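PDB 3UOR: ABC transporter sugar binding protein from Xanthomonas axonopodis pv. citri, which probably binds maltose or a related sugar in the periplasm and delivers it to an ABC transporter for uptake. Local coordinates for residues 274-278 with 279-283; 167-170 with 171-175. All blocks are in the same frame, centred on the assembly; numbering follows the deposited sequence.

Contact 1: 274-278 with 279-283; sequences LRQPP and GMEGN
P277 and M280 make the firm part of this contact, just past the end of helix 267-275. The backbone N of M280 donates to P277 O at 2.7 Å, with an N-H...O angle of 145°. The donor lies in the carbonyl plane, and the bond closes a beta turn over P278 and G279. Next to it the two side chains cross obliquely. P277 CG meets M280 CG at 3.4 Å, tighter than usual for two carbons. P277 CD lies 3.7 Å from M280 CB, so one edge of the proline ring lies against the start of the methionine chain. The methionine chain bends at chi2 (-75°), about its CB-CG bond. Its end leads away from 274-278, and the side chain also touches D152 of helix 151-156. P277 also touches F255 of helix 250-256.

Q276 is the first residue to leave helical geometry. Its CG is anti to the backbone N (chi1 -169°) and the chain runs on extended, which carries the amide across to the following turn. OE1 comes within 3.0 Å of E281 CA and 3.7 Å of E281 CB. The main polar partner of OE1 is the indole NE1 of W284, a hydrogen bond that ties the amide to the next strand. NE2 makes a weak bond back to K273 O.

The solvent side is looser. P278, G279, E281 and G282 are exposed, and the CB of P278 points away from the 279-283 segment overall. From M280 the chain enters a type II beta turn, closed by N283 N to M280 O at 3.1 Å. G282 has a positive phi there, which favours glycine. Two successive beta turns sharing M280 thus form the surface link from helix 267-275 to strand 284-287 in this solute-binding protein.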
loop_
_atom_site.group_PDB
_atom_site.type_symbol
_atom_site.label_atom_id
_atom_site.label_comp_id
_atom_site.label_asym_id
_atom_site.label_seq_id
_atom_site.Cartn_x
_atom_site.Cartn_y
_atom_site.Cartn_z
ATOM N N LEU A 274 -20.580 -0.857 -7.202
ATOM C CA LEU A 274 -21.843 -1.235 -6.580
ATOM C C LEU A 274 -22.795 -0.063 -6.348
ATOM O O LEU A 274 -24.014 -0.231 -6.364
ATOM C CB LEU A 274 -21.592 -1.935 -5.250
ATOM C CG LEU A 274 -20.936 -3.311 -5.275
ATOM C CD1 LEU A 274 -20.913 -3.860 -3.868
ATOM C CD2 LEU A 274 -21.695 -4.248 -6.206
ATOM N N ARG A 275 -22.248 1.122 -6.124
ATOM C CA ARG A 275 -23.068 2.258 -5.727
ATOM C C ARG A 275 -23.237 3.271 -6.850
ATOM O O ARG A 275 -23.950 4.262 -6.715
ATOM C CB ARG A 275 -22.491 2.909 -4.465
ATOM C CG ARG A 275 -22.346 1.916 -3.313
ATOM C CD ARG A 275 -21.635 2.546 -2.133
ATOM N NE ARG A 275 -21.695 1.679 -0.965
ATOM C CZ ARG A 275 -21.112 0.488 -0.893
ATOM N NH1 ARG A 275 -20.426 0.024 -1.928
ATOM N NH2 ARG A 275 -21.221 -0.245 0.209
ATOM N N GLN A 276 -22.559 3.005 -7.954
ATOM C CA GLN A 276 -22.702 3.740 -9.203
ATOM C C GLN A 276 -24.188 3.966 -9.525
ATOM O O GLN A 276 -24.890 3.033 -9.923
ATOM C CB GLN A 276 -22.071 2.861 -10.278
ATOM C CG GLN A 276 -21.821 3.438 -11.641
ATOM C CD GLN A 276 -21.033 2.446 -12.483
ATOM O OE1 GLN A 276 -20.233 2.821 -13.339
ATOM N NE2 GLN A 276 -21.240 1.164 -12.212
ATOM N N PRO A 277 -24.679 5.201 -9.356
ATOM C CA PRO A 277 -26.102 5.447 -9.638
ATOM C C PRO A 277 -26.410 5.355 -11.139
ATOM O O PRO A 277 -25.565 5.716 -11.948
ATOM C CB PRO A 277 -26.323 6.874 -9.121
ATOM C CG PRO A 277 -24.986 7.526 -9.215
ATOM C CD PRO A 277 -23.955 6.434 -8.999
ATOM N N PRO A 278 -27.614 4.882 -11.500
ATOM C CA PRO A 278 -28.054 4.596 -12.871
ATOM C C PRO A 278 -27.284 5.294 -14.002
ATOM O O PRO A 278 -26.593 4.613 -14.771
ATOM C CB PRO A 278 -29.509 5.049 -12.844
ATOM C CG PRO A 278 -29.957 4.667 -11.460
ATOM C CD PRO A 278 -28.732 4.729 -10.552
ATOM N N GLY A 279 -27.398 6.614 -14.111
ATOM C CA GLY A 279 -26.805 7.319 -15.237
ATOM C C GLY A 279 -25.289 7.432 -15.241
ATOM O O GLY A 279 -24.710 8.038 -16.147
ATOM N N MET A 280 -24.648 6.823 -14.245
ATOM C CA MET A 280 -23.232 7.054 -13.956
ATOM C C MET A 280 -22.237 5.997 -14.431
ATOM O O MET A 280 -21.040 6.125 -14.155
ATOM C CB MET A 280 -23.035 7.239 -12.453
ATOM C CG MET A 280 -23.380 8.601 -11.964
ATOM S SD MET A 280 -22.118 9.788 -12.424
ATOM C CE MET A 280 -22.303 10.897 -11.029
ATOM N N GLU A 281 -22.702 4.953 -15.109
ATOM C CA GLU A 281 -21.765 3.968 -15.629
ATOM C C GLU A 281 -20.803 4.690 -16.576
ATOM O O GLU A 281 -21.234 5.473 -17.430
ATOM C CB GLU A 281 -22.490 2.808 -16.325
ATOM C CG GLU A 281 -21.540 1.773 -16.948
ATOM C CD GLU A 281 -21.870 0.319 -16.579
ATOM O OE1 GLU A 281 -23.045 -0.094 -16.694
ATOM O OE2 GLU A 281 -20.938 -0.417 -16.187
ATOM N N GLY A 282 -19.502 4.468 -16.392
ATOM C CA GLY A 282 -18.492 5.084 -17.242
ATOM C C GLY A 282 -18.247 6.587 -17.096
ATOM O O GLY A 282 -17.505 7.169 -17.889
ATOM N N ASN A 283 -18.858 7.226 -16.102
ATOM C CA ASN A 283 -18.547 8.620 -15.801
ATOM C C ASN A 283 -17.558 8.796 -14.646
ATOM O O ASN A 283 -17.380 9.900 -14.137
ATOM C CB ASN A 283 -19.818 9.435 -15.560
ATOM C CG ASN A 283 -20.492 9.841 -16.855
ATOM O OD1 ASN A 283 -20.011 10.727 -17.568
ATOM N ND2 ASN A 283 -21.602 9.183 -17.179
#

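Contact 2: 167-170 with 171-175; sequences AEME and QVMAA
From A167 to A174 the backbone is regular alpha helix: M173 N donates to M169 O at 2.9 Å, and Q171, V172 and A174 repeat this i to i-4 bond to A167, E168 and E170. The N-H...O angle for M173 is 165°. All this lies in helix 166-180, toward its N-terminal end.

The buried side is carried by M169 and M173, one turn apart. M169 has its CG anti to the backbone N (chi1 -165°) and is extended to its methyl. M173 instead folds its end back at chi3 (-64°), which brings its methyl toward the earlier turn. M173 CE lies 3.9 Å from M169 CG, and M173 SD lies 3.9 Å from M169 CE. Both methionines pack on I187 of strand 187-188. M169 also touches F229 of helix 221-235, and M173 touches M233 of the same helix.

V172 is also buried, with CG2 3.3 Å from E168 O. E168 is on the exposed side. Its OE1 accepts from K164 N, just before the helix.

Q171 CG comes to 3.5 Å from A167 O, one turn back. One water then joins the two residues: it donates to A167 O at 2.9 Å and accepts from Q171 NE2 at 3.2 Å.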
loop_
_atom_site.group_PDB
_atom_site.type_symbol
_atom_site.label_atom_id
_atom_site.label_comp_id
_atom_site.label_asym_id
_atom_site.label_seq_id
_atom_site.Cartn_x
_atom_site.Cartn_y
_atom_site.Cartn_z
ATOM N N ALA A 167 1.894 20.529 -10.673
ATOM C CA ALA A 167 1.374 21.835 -11.103
ATOM C C ALA A 167 0.085 21.704 -11.912
ATOM O O ALA A 167 -0.860 22.470 -11.712
ATOM C CB ALA A 167 2.414 22.618 -11.895
ATOM N N GLU A 168 0.044 20.738 -12.829
ATOM C CA GLU A 168 -1.185 20.458 -13.572
ATOM C C GLU A 168 -2.315 20.082 -12.596
ATOM O O GLU A 168 -3.465 20.476 -12.765
ATOM C CB GLU A 168 -0.963 19.320 -14.577
ATOM C CG GLU A 168 0.037 19.652 -15.682
ATOM C CD GLU A 168 0.431 18.448 -16.525
ATOM O OE1 GLU A 168 0.008 17.302 -16.201
ATOM O OE2 GLU A 168 1.164 18.657 -17.519
ATOM N N MET A 169 -1.982 19.303 -11.577
ATOM C CA MET A 169 -2.989 18.888 -10.617
ATOM C C MET A 169 -3.568 20.116 -9.898
ATOM O O MET A 169 -4.793 20.229 -9.705
ATOM C CB MET A 169 -2.409 17.896 -9.607
ATOM C CG MET A 169 -3.499 17.177 -8.818
ATOM S SD MET A 169 -2.836 16.111 -7.543
ATOM C CE MET A 169 -4.368 15.643 -6.750
ATOM N N GLU A 170 -2.689 21.043 -9.516
ATOM C CA GLU A 170 -3.141 22.262 -8.836
ATOM C C GLU A 170 -4.099 23.087 -9.711
ATOM O O GLU A 170 -5.158 23.533 -9.248
ATOM C CB GLU A 170 -1.942 23.104 -8.385
ATOM C CG GLU A 170 -1.056 22.359 -7.397
ATOM C CD GLU A 170 -0.132 23.296 -6.635
ATOM O OE1 GLU A 170 0.172 24.392 -7.143
ATOM O OE2 GLU A 170 0.300 22.935 -5.524
ATOM N N GLN A 171 -3.739 23.274 -10.978
ATOM C CA GLN A 171 -4.597 24.012 -11.908
ATOM C C GLN A 171 -5.943 23.322 -12.121
ATOM O O GLN A 171 -6.971 23.976 -12.128
ATOM C CB GLN A 171 -3.898 24.218 -13.242
ATOM C CG GLN A 171 -2.687 25.096 -13.123
ATOM C CD GLN A 171 -3.086 26.496 -12.733
ATOM O OE1 GLN A 171 -4.028 27.058 -13.297
ATOM N NE2 GLN A 171 -2.393 27.062 -11.753
ATOM N N VAL A 172 -5.940 22.001 -12.286
ATOM C CA VAL A 172 -7.203 21.269 -12.443
ATOM C C VAL A 172 -8.067 21.415 -11.182
ATOM O O VAL A 172 -9.270 21.672 -11.252
ATOM C CB VAL A 172 -6.976 19.767 -12.715
ATOM C CG1 VAL A 172 -8.292 19.022 -12.605
ATOM C CG2 VAL A 172 -6.334 19.555 -14.097
ATOM N N MET A 173 -7.452 21.257 -10.017
ATOM C CA MET A 173 -8.215 21.396 -8.779
ATOM C C MET A 173 -8.780 22.803 -8.635
ATOM O O MET A 173 -9.918 22.972 -8.213
ATOM C CB MET A 173 -7.394 20.992 -7.545
ATOM C CG MET A 173 -7.184 19.462 -7.448
ATOM S SD MET A 173 -6.305 18.980 -5.949
ATOM C CE MET A 173 -4.698 19.754 -6.195
ATOM N N ALA A 174 -8.000 23.812 -8.992
ATOM C CA ALA A 174 -8.503 25.187 -8.875
ATOM C C ALA A 174 -9.664 25.348 -9.854
ATOM O O ALA A 174 -10.657 26.006 -9.553
ATOM C CB ALA A 174 -7.405 26.199 -9.163
ATOM N N ALA A 175 -9.556 24.702 -11.014
ATOM C CA ALA A 175 -10.589 24.841 -12.037
ATOM C C ALA A 175 -11.895 24.190 -11.556
ATOM O O ALA A 175 -12.990 24.710 -11.782
ATOM C CB ALA A 175 -10.124 24.250 -13.377
HETATM O O HOH W 1 0.117 25.126 -11.062
#

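Contact 2 comes first along the chain, in helix 166-180. Contact 1 follows about a hundred residues later, at the C-terminal end of helix 267-275 and in the loop that follows. Their centres are 25 Å apart and their nearest atoms about 13 Å, so they do not touch. Both lie well out from the centre of the chain. Both lie near strands that connect to strand 134-150. Contact 1 leads into strand 284-287, which pairs with it directly. Contact 2 packs on strand 187-188, which reaches it through strand 259-264. M169 also touches P290, in the loop after strand 284-287. The two contacts therefore belong to different connecting elements: a surface turn and a packed helix.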